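Endoglucanase (Humicola insolens, PDB 1DYS) hydrolyses internal beta-1,4-glucosidic linkages of cellulose, as a family 6 glycoside hydrolase that takes part in the breakdown of plant biomass. Local coordinates at residues Y178-N183 with G215-V220; E137-G142 with G184-W189; R245-I250 with T261-D266. One frame throughout, in Å; residues are numbered along the deposited sequence. Where two conformers were deposited one is given.

Contact 1: Y178-N183 with G215-V220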
loop_
_atom_site.group_PDB
_atom_site.type_symbol
_atom_site.label_atom_id
_atom_site.label_comp_id
_atom_site.label_asym_id
_atom_site.label_seq_id
_atom_site.Cartn_x
_atom_site.Cartn_y
_atom_site.Cartn_z
ATOM N N TYR A 178 11.267 20.334 9.464
ATOM C CA TYR A 178 11.835 20.558 8.150
ATOM C C TYR A 178 10.743 20.273 7.138
ATOM O O TYR A 178 10.290 19.130 6.971
ATOM C CB TYR A 178 13.058 19.648 7.951
ATOM C CG TYR A 178 14.263 20.000 8.827
ATOM C CD1 TYR A 178 15.180 20.947 8.361
ATOM C CD2 TYR A 178 14.457 19.421 10.054
ATOM C CE1 TYR A 178 16.299 21.267 9.123
ATOM C CE2 TYR A 178 15.547 19.750 10.843
ATOM C CZ TYR A 178 16.448 20.672 10.366
ATOM O OH TYR A 178 17.520 20.944 11.178
ATOM N N LEU A 179 10.241 21.286 6.457
ATOM C CA LEU A 179 9.169 21.180 5.466
ATOM C C LEU A 179 9.735 20.752 4.129
ATOM O O LEU A 179 10.670 21.355 3.583
ATOM C CB LEU A 179 8.422 22.530 5.428
ATOM C CG LEU A 179 7.287 22.694 4.443
ATOM C CD1 LEU A 179 6.174 21.684 4.732
ATOM C CD2 LEU A 179 6.735 24.127 4.526
ATOM N N ASP A 180 9.178 19.648 3.594
ATOM C CA ASP A 180 9.797 19.073 2.393
ATOM C C ASP A 180 9.622 19.940 1.179
ATOM O O ASP A 180 8.542 20.492 0.996
ATOM C CB ASP A 180 9.214 17.646 2.158
ATOM C CG ASP A 180 10.062 17.085 1.024
ATOM O OD1 ASP A 180 11.176 16.711 1.311
ATOM O OD2 ASP A 180 9.615 17.081 -0.126
ATOM N N VAL A 181 10.700 20.162 0.409
ATOM C CA VAL A 181 10.615 20.897 -0.837
ATOM C C VAL A 181 11.164 20.064 -1.998
ATOM O O VAL A 181 11.744 20.553 -2.974
ATOM C CB VAL A 181 11.267 22.296 -0.766
ATOM C CG1 VAL A 181 10.617 23.129 0.318
ATOM C CG2 VAL A 181 12.737 22.161 -0.351
ATOM N N ALA A 182 10.748 18.790 -2.085
ATOM C CA ALA A 182 11.004 17.918 -3.234
ATOM C C ALA A 182 12.480 17.778 -3.546
ATOM O O ALA A 182 13.247 17.361 -2.694
ATOM C CB ALA A 182 10.197 18.455 -4.421
ATOM N N ASN A 183 12.924 18.088 -4.775
ATOM C CA ASN A 183 14.359 17.966 -5.075
ATOM C C ASN A 183 14.654 19.046 -6.109
ATOM O O ASN A 183 13.729 19.606 -6.717
ATOM C CB ASN A 183 14.757 16.576 -5.537
ATOM C CG ASN A 183 14.232 16.270 -6.907
ATOM O OD1 ASN A 183 14.949 16.439 -7.898
ATOM N ND2 ASN A 183 12.989 15.819 -7.009
ATOM N N GLY A 215 13.463 24.827 8.786
ATOM C CA GLY A 215 13.798 24.890 7.405
ATOM C C GLY A 215 13.165 23.736 6.617
ATOM O O GLY A 215 11.960 23.556 6.740
ATOM N N PHE A 216 13.948 23.183 5.702
ATOM C CA PHE A 216 13.400 22.328 4.651
ATOM C C PHE A 216 14.120 21.001 4.464
ATOM O O PHE A 216 15.272 20.930 4.887
ATOM C CB PHE A 216 13.476 23.075 3.271
ATOM C CG PHE A 216 12.952 24.499 3.436
ATOM C CD1 PHE A 216 11.597 24.712 3.552
ATOM C CD2 PHE A 216 13.844 25.565 3.583
ATOM C CE1 PHE A 216 11.081 25.980 3.774
ATOM C CE2 PHE A 216 13.323 26.826 3.792
ATOM C CZ PHE A 216 11.967 27.041 3.898
ATOM N N SER A 217 13.492 20.055 3.752
ATOM C CA SER A 217 14.234 18.835 3.418
ATOM C C SER A 217 14.202 18.699 1.898
ATOM O O SER A 217 13.286 19.228 1.263
ATOM C CB SER A 217 13.647 17.592 4.094
ATOM O OG SER A 217 12.250 17.412 3.793
ATOM N N SER A 218 15.189 17.999 1.334
ATOM C CA SER A 218 15.193 17.794 -0.121
ATOM C C SER A 218 15.899 16.491 -0.457
ATOM O O SER A 218 16.634 15.922 0.356
ATOM C CB SER A 218 15.840 18.980 -0.825
ATOM O OG SER A 218 17.245 18.945 -0.609
ATOM N N ASN A 219 15.612 16.026 -1.679
ATOM C CA ASN A 219 16.161 14.794 -2.223
ATOM C C ASN A 219 15.610 13.558 -1.517
ATOM O O ASN A 219 16.221 12.469 -1.709
ATOM C CB ASN A 219 17.704 14.767 -2.173
ATOM C CG ASN A 219 18.347 13.983 -3.316
ATOM O OD1 ASN A 219 17.868 14.170 -4.435
ATOM N ND2 ASN A 219 19.372 13.203 -2.976
ATOM N N VAL A 220 14.562 13.687 -0.701
ATOM C CA VAL A 220 14.045 12.510 0.005
ATOM C C VAL A 220 13.496 11.543 -1.035
ATOM O O VAL A 220 12.709 11.834 -1.918
ATOM C CB VAL A 220 12.956 12.881 1.027
ATOM C CG1 VAL A 220 12.399 11.574 1.609
ATOM C CG2 VAL A 220 13.558 13.817 2.067
HETATM O O HOH W 1 12.506 15.633 -0.662
HETATM O O HOH W 2 13.023 14.242 -3.701
#
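Parallel backbone bonding joins strand 178-180 to strand 215-218, two neighbours in the central sheet of a family 6 cellulase. Leu179 sits in the ladder opposite Phe216. Its N donates to Gly215 O, on a lone pair, at 2.9 Å. Its O receives Ser217 N at 3.1 Å, from 60° above the carbonyl plane. Beyond the strand, Val181 N bonds nearly straight to Ser217 O (177°), and Asn219 N donates to Ala182 O at 2.9 Å.

Asp180 holds the polar side. CG is anti to the backbone N. OD1 accepts Ser217 OG on its anti lone pair at 2.8 Å. OD2 accepts Ala182 N, an Asx turn that bends the chain out of the strand. A water bridges Asp180 OD1, Ala182 O and Val220 N; it accepts from Val220 N.

The apolar contact lies on the other face, with Leu179 and Phe216. The side chains of Val181 and Phe216 cross obliquely, with Val181 CG1 3.7 Å from Phe216 CD1.

Asn183, which probably binds substrate, caps helix 184-187 through OD1, which accepts from Gly185 N. Strand 132-136 flanks Tyr178 and Asp180. Strand 262-266 pairs with Phe216, and helix 243-255 packs against Phe216 and Ser218.

Contact 2: E137-G142 with G184-W189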
loop_
_atom_site.group_PDB
_atom_site.type_symbol
_atom_site.label_atom_id
_atom_site.label_comp_id
_atom_site.label_asym_id
_atom_site.label_seq_id
_atom_site.Cartn_x
_atom_site.Cartn_y
_atom_site.Cartn_z
ATOM N N GLU A 137 5.731 16.016 5.234
ATOM C CA GLU A 137 5.042 15.659 4.019
ATOM C C GLU A 137 5.796 15.780 2.713
ATOM O O GLU A 137 5.665 16.683 1.858
ATOM C CB GLU A 137 3.750 16.519 3.931
ATOM C CG GLU A 137 2.746 16.246 5.051
ATOM C CD GLU A 137 2.097 14.848 4.986
ATOM O OE1 GLU A 137 2.231 14.173 3.951
ATOM O OE2 GLU A 137 1.399 14.520 5.946
ATOM N N PRO A 138 6.666 14.824 2.468
ATOM C CA PRO A 138 7.460 14.695 1.258
ATOM C C PRO A 138 6.598 14.909 0.015
ATOM O O PRO A 138 5.489 14.441 -0.182
ATOM C CB PRO A 138 8.034 13.276 1.284
ATOM C CG PRO A 138 8.127 13.049 2.787
ATOM C CD PRO A 138 6.895 13.693 3.407
ATOM N N ASP A 139 7.118 15.724 -0.895
ATOM C CA ASP A 139 6.622 16.136 -2.177
ATOM C C ASP A 139 5.331 16.944 -2.133
ATOM O O ASP A 139 4.818 17.202 -3.213
ATOM C CB ASP A 139 6.455 14.962 -3.175
ATOM C CG ASP A 139 7.812 14.385 -3.510
ATOM O OD1 ASP A 139 8.799 15.181 -3.430
ATOM O OD2 ASP A 139 7.922 13.195 -3.886
ATOM N N ALA A 140 4.757 17.261 -0.964
ATOM C CA ALA A 140 3.462 17.968 -0.977
ATOM C C ALA A 140 3.634 19.324 -1.662
ATOM O O ALA A 140 2.814 19.661 -2.483
ATOM C CB ALA A 140 2.909 18.146 0.435
ATOM N N ILE A 141 4.638 20.082 -1.243
ATOM C CA ILE A 141 4.823 21.404 -1.913
ATOM C C ILE A 141 5.100 21.297 -3.380
ATOM O O ILE A 141 4.604 22.098 -4.197
ATOM C CB ILE A 141 5.893 22.153 -1.122
ATOM C CG1 ILE A 141 5.282 22.536 0.231
ATOM C CG2 ILE A 141 6.360 23.419 -1.853
ATOM C CD1 ILE A 141 6.297 23.172 1.152
ATOM N N GLY A 142 5.827 20.276 -3.836
ATOM C CA GLY A 142 6.057 20.049 -5.262
ATOM C C GLY A 142 4.711 19.923 -5.977
ATOM O O GLY A 142 4.464 20.587 -6.976
ATOM N N GLY A 184 15.958 19.240 -6.364
ATOM C CA GLY A 184 16.315 20.322 -7.303
ATOM C C GLY A 184 15.794 20.171 -8.717
ATOM O O GLY A 184 15.535 21.164 -9.402
ATOM N N GLY A 185 15.546 18.954 -9.188
ATOM C CA GLY A 185 15.008 18.680 -10.497
ATOM C C GLY A 185 13.567 19.113 -10.695
ATOM O O GLY A 185 13.069 19.283 -11.815
ATOM N N TRP A 186 12.839 19.152 -9.593
ATOM C CA TRP A 186 11.435 19.527 -9.629
ATOM C C TRP A 186 11.277 21.035 -9.452
ATOM O O TRP A 186 10.644 21.695 -10.264
ATOM C CB TRP A 186 10.720 18.816 -8.455
ATOM C CG TRP A 186 9.220 18.801 -8.522
ATOM C CD1 TRP A 186 8.361 19.713 -9.069
ATOM C CD2 TRP A 186 8.363 17.773 -7.959
ATOM N NE1 TRP A 186 7.043 19.319 -8.921
ATOM C CE2 TRP A 186 7.039 18.117 -8.239
ATOM C CE3 TRP A 186 8.611 16.571 -7.275
ATOM C CZ2 TRP A 186 5.942 17.344 -7.851
ATOM C CZ3 TRP A 186 7.513 15.812 -6.898
ATOM C CH2 TRP A 186 6.201 16.194 -7.161
ATOM N N LEU A 187 11.811 21.573 -8.369
ATOM C CA LEU A 187 11.580 22.941 -7.957
ATOM C C LEU A 187 12.820 23.843 -7.954
ATOM O O LEU A 187 12.702 24.979 -7.465
ATOM C CB LEU A 187 11.027 22.930 -6.526
ATOM C CG LEU A 187 9.715 22.159 -6.320
ATOM C CD1 LEU A 187 9.247 22.262 -4.875
ATOM C CD2 LEU A 187 8.684 22.697 -7.290
ATOM N N GLY A 188 13.899 23.309 -8.477
ATOM C CA GLY A 188 15.174 24.037 -8.507
ATOM C C GLY A 188 15.362 24.906 -9.736
ATOM O O GLY A 188 16.292 25.713 -9.756
ATOM N N TRP A 189 14.550 24.723 -10.758
ATOM C CA TRP A 189 14.635 25.576 -11.941
ATOM C C TRP A 189 14.425 27.030 -11.565
ATOM O O TRP A 189 13.770 27.377 -10.597
ATOM C CB TRP A 189 13.495 25.226 -12.911
ATOM C CG TRP A 189 13.648 23.777 -13.292
ATOM C CD1 TRP A 189 12.949 22.721 -12.772
ATOM C CD2 TRP A 189 14.576 23.240 -14.232
ATOM N NE1 TRP A 189 13.386 21.554 -13.366
ATOM C CE2 TRP A 189 14.380 21.845 -14.256
ATOM C CE3 TRP A 189 15.569 23.813 -15.051
ATOM C CZ2 TRP A 189 15.122 21.003 -15.084
ATOM C CZ3 TRP A 189 16.288 22.958 -15.870
ATOM C CH2 TRP A 189 16.078 21.572 -15.881
#
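Two short helices at the C-terminal ends of neighbouring strands meet here, in the active site of a family 6 distorted beta/alpha barrel. Segment 137-142 opens with a type II beta turn from Glu137 to Ala140, in which Ala140 N bonds to Glu137 O. The turn leads from strand 132-136 into helix 140-146. The side chains of Glu137 and Pro138 touch strand 79-85.

Asp139 follows, at the N-cap position, and its side chain makes no capping bond. It is probably a proton donor of the active site, and its side chain lies near that of Asp92, probably the other proton donor. Its CG is anti to the carbonyl carbon (chi1 -66°). This sets the carboxylate obliquely against the six-membered ring of Trp186, with the two planes 47° apart. Asp139 CG comes to 3.7 Å from Trp186 CZ3. An apolar neighbour on this side could favour the protonated acid. The backbone N of Asp139 is tied to Asp180 OD2.

Ile141 touches more lightly, with CG2 4.3 Å from Leu187 CD1. Its side chain also packs on helix 190-207.

Gly142 makes the closest approach, its C 3.4 Å from Trp186 CZ2. A CB there would clash with the indole, so its absence lets Trp186 lie on the helix backbone. Trp186 probably binds substrate, and its NE1 is held by Thr146 OG1. Leu187 CD1 also rests on Gly142, 3.9 Å from CA. Gly142 CA makes a CH-pi contact with Trp186, 4.0 Å from the centroid of the six-membered ring and 28° off its normal.

Contact 3: R245-I250 with T261-D266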
loop_
_atom_site.group_PDB
_atom_site.type_symbol
_atom_site.label_atom_id
_atom_site.label_comp_id
_atom_site.label_asym_id
_atom_site.label_seq_id
_atom_site.Cartn_x
_atom_site.Cartn_y
_atom_site.Cartn_z
ATOM N N ARG A 245 23.579 23.188 -4.280
ATOM C CA ARG A 245 23.201 24.453 -4.909
ATOM C C ARG A 245 21.697 24.677 -4.836
ATOM O O ARG A 245 21.209 25.798 -4.702
ATOM C CB ARG A 245 23.735 24.618 -6.322
ATOM C CG ARG A 245 25.254 24.905 -6.235
ATOM C CD ARG A 245 25.818 24.787 -7.643
ATOM N NE ARG A 245 26.194 23.391 -7.932
ATOM C CZ ARG A 245 26.744 23.069 -9.103
ATOM N NH1 ARG A 245 26.901 24.039 -10.012
ATOM N NH2 ARG A 245 27.115 21.830 -9.363
ATOM N N TYR A 246 20.917 23.582 -4.813
ATOM C CA TYR A 246 19.458 23.781 -4.663
ATOM C C TYR A 246 19.162 24.436 -3.316
ATOM O O TYR A 246 18.394 25.403 -3.290
ATOM C CB TYR A 246 18.735 22.439 -4.796
ATOM C CG TYR A 246 17.230 22.521 -4.589
ATOM C CD1 TYR A 246 16.441 23.439 -5.247
ATOM C CD2 TYR A 246 16.597 21.623 -3.740
ATOM C CE1 TYR A 246 15.067 23.518 -5.057
ATOM C CE2 TYR A 246 15.232 21.675 -3.531
ATOM C CZ TYR A 246 14.470 22.612 -4.208
ATOM O OH TYR A 246 13.118 22.705 -3.985
ATOM N N ALA A 247 19.796 23.938 -2.247
ATOM C CA ALA A 247 19.625 24.459 -0.895
ATOM C C ALA A 247 19.971 25.939 -0.809
ATOM O O ALA A 247 19.227 26.741 -0.239
ATOM C CB ALA A 247 20.411 23.651 0.132
ATOM N N THR A 248 21.114 26.336 -1.388
ATOM C CA THR A 248 21.474 27.766 -1.398
ATOM C C THR A 248 20.486 28.626 -2.164
ATOM O O THR A 248 20.143 29.731 -1.721
ATOM C CB THR A 248 22.905 27.936 -1.972
ATOM O OG1 THR A 248 23.797 27.312 -1.052
ATOM C CG2 THR A 248 23.257 29.415 -2.153
ATOM N N ASN A 249 19.917 28.161 -3.272
ATOM C CA ASN A 249 19.010 28.907 -4.116
ATOM C C ASN A 249 17.681 29.111 -3.393
ATOM O O ASN A 249 17.145 30.210 -3.405
ATOM C CB ASN A 249 18.810 28.205 -5.446
ATOM C CG ASN A 249 20.038 28.306 -6.343
ATOM O OD1 ASN A 249 20.886 29.201 -6.180
ATOM N ND2 ASN A 249 20.124 27.378 -7.282
ATOM N N ILE A 250 17.190 28.017 -2.783
ATOM C CA ILE A 250 15.963 28.154 -2.010
ATOM C C ILE A 250 16.252 29.048 -0.807
ATOM O O ILE A 250 15.486 29.980 -0.547
ATOM C CB ILE A 250 15.346 26.813 -1.550
ATOM C CG1 ILE A 250 14.790 26.027 -2.730
ATOM C CG2 ILE A 250 14.259 27.092 -0.500
ATOM C CD1 ILE A 250 13.532 26.549 -3.392
ATOM N N THR A 261 15.645 29.250 6.307
ATOM C CA THR A 261 16.551 28.893 5.221
ATOM C C THR A 261 17.226 27.531 5.275
ATOM O O THR A 261 17.842 27.167 4.261
ATOM C CB THR A 261 17.742 29.909 5.316
ATOM O OG1 THR A 261 18.274 29.886 6.643
ATOM C CG2 THR A 261 17.292 31.324 4.995
ATOM N N GLN A 262 17.225 26.812 6.367
ATOM C CA GLN A 262 18.077 25.669 6.613
ATOM C C GLN A 262 17.619 24.329 6.054
ATOM O O GLN A 262 16.464 24.003 6.219
ATOM C CB GLN A 262 18.380 25.508 8.106
ATOM C CG GLN A 262 19.014 26.777 8.695
ATOM C CD GLN A 262 20.314 27.153 7.987
ATOM O OE1 GLN A 262 20.353 28.141 7.271
ATOM N NE2 GLN A 262 21.368 26.368 8.147
ATOM N N PHE A 263 18.539 23.581 5.437
ATOM C CA PHE A 263 18.148 22.316 4.817
ATOM C C PHE A 263 18.718 21.082 5.501
ATOM O O PHE A 263 19.780 21.100 6.094
ATOM C CB PHE A 263 18.715 22.226 3.378
ATOM C CG PHE A 263 17.832 22.855 2.349
ATOM C CD1 PHE A 263 17.650 24.231 2.340
ATOM C CD2 PHE A 263 17.070 22.121 1.452
ATOM C CE1 PHE A 263 16.814 24.841 1.450
ATOM C CE2 PHE A 263 16.255 22.723 0.533
ATOM C CZ PHE A 263 16.088 24.109 0.511
ATOM N N ILE A 264 18.046 19.948 5.318
ATOM C CA ILE A 264 18.589 18.628 5.614
ATOM C C ILE A 264 18.432 17.890 4.271
ATOM O O ILE A 264 17.442 18.151 3.623
ATOM C CB ILE A 264 18.108 17.755 6.755
ATOM C CG1 ILE A 264 16.577 17.606 6.708
ATOM C CG2 ILE A 264 18.549 18.411 8.069
ATOM C CD1 ILE A 264 15.964 16.908 7.898
ATOM N N ILE A 265 19.472 17.199 3.795
ATOM C CA ILE A 265 19.421 16.665 2.423
ATOM C C ILE A 265 19.679 15.169 2.446
ATOM O O ILE A 265 20.632 14.674 3.017
ATOM C CB ILE A 265 20.524 17.277 1.530
ATOM C CG1 ILE A 265 20.215 18.763 1.329
ATOM C CG2 ILE A 265 20.567 16.611 0.149
ATOM C CD1 ILE A 265 21.046 19.518 0.344
ATOM N N ASP A 266 18.757 14.402 1.849
ATOM C CA ASP A 266 18.858 12.943 1.869
ATOM C C ASP A 266 19.994 12.544 0.914
ATOM O O ASP A 266 20.031 13.072 -0.204
ATOM C CB ASP A 266 17.563 12.352 1.277
ATOM C CG ASP A 266 17.343 10.881 1.598
ATOM O OD1 ASP A 266 18.165 10.177 2.220
ATOM O OD2 ASP A 266 16.254 10.359 1.189
#
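Phe263 is the bump that strand 262-266 offers to helix 243-255. The small Ala247 leaves the hollow into which the ring fits, close against the helix backbone. The ring lies flat on Ala247. Ala247 CA stands over the ring centre, 3.7 Å from the Phe263 centroid and 11° off the normal, a CH-pi contact. The methyl CB reaches the near end of the same face, 3.5 Å from Phe263 CG.

One turn on, Ile250 closes the far end of the ring. It crosses Phe263 at about a right angle. CB is 3.5 Å from Phe263 CZ, and CG2 lies at the ring edge, in its plane. Both carbons therefore meet the tip of the ring. Tyr246 meets the ring obliquely, its CE2 4.3 Å from Phe263 CE2, while its OH bonds to Val181 O. Two residues along the strand, Ile265 brings CD1 to the flank of the same methyl, 4.2 Å from Ala247 CB.

No hydrogen bond spans the two segments, and the fit is apolar. The helix axis passes 8.7 Å from the strand axis, with their directions 157° apart. Such a nearly antiparallel helix, followed in the chain by the strand it covers, is the alpha-beta unit of a beta/alpha barrel.

Contact 1 is the middle of the three. Its centre lies about 7 Å from that of contact 2 and about 8 Å from that of contact 3, whose own centres are about 12 Å apart. Along the chain, contacts 1 and 2 interleave: 137-142, 178-183, 184-189, then 215-220. Contact 3 comes after both. Strands 175-180, 215-218 and 262-266 are successive neighbours in one parallel sheet, so contacts 1 and 3 share it. Phe216 N bonds to Gln262 O between them. Leu179 of contact 1 packs on Ile141 of contact 2. Tyr246 of contact 3 packs on Leu187 and Gly188. The barrel framework thus connects directly with residues probably used in catalysis and substrate binding.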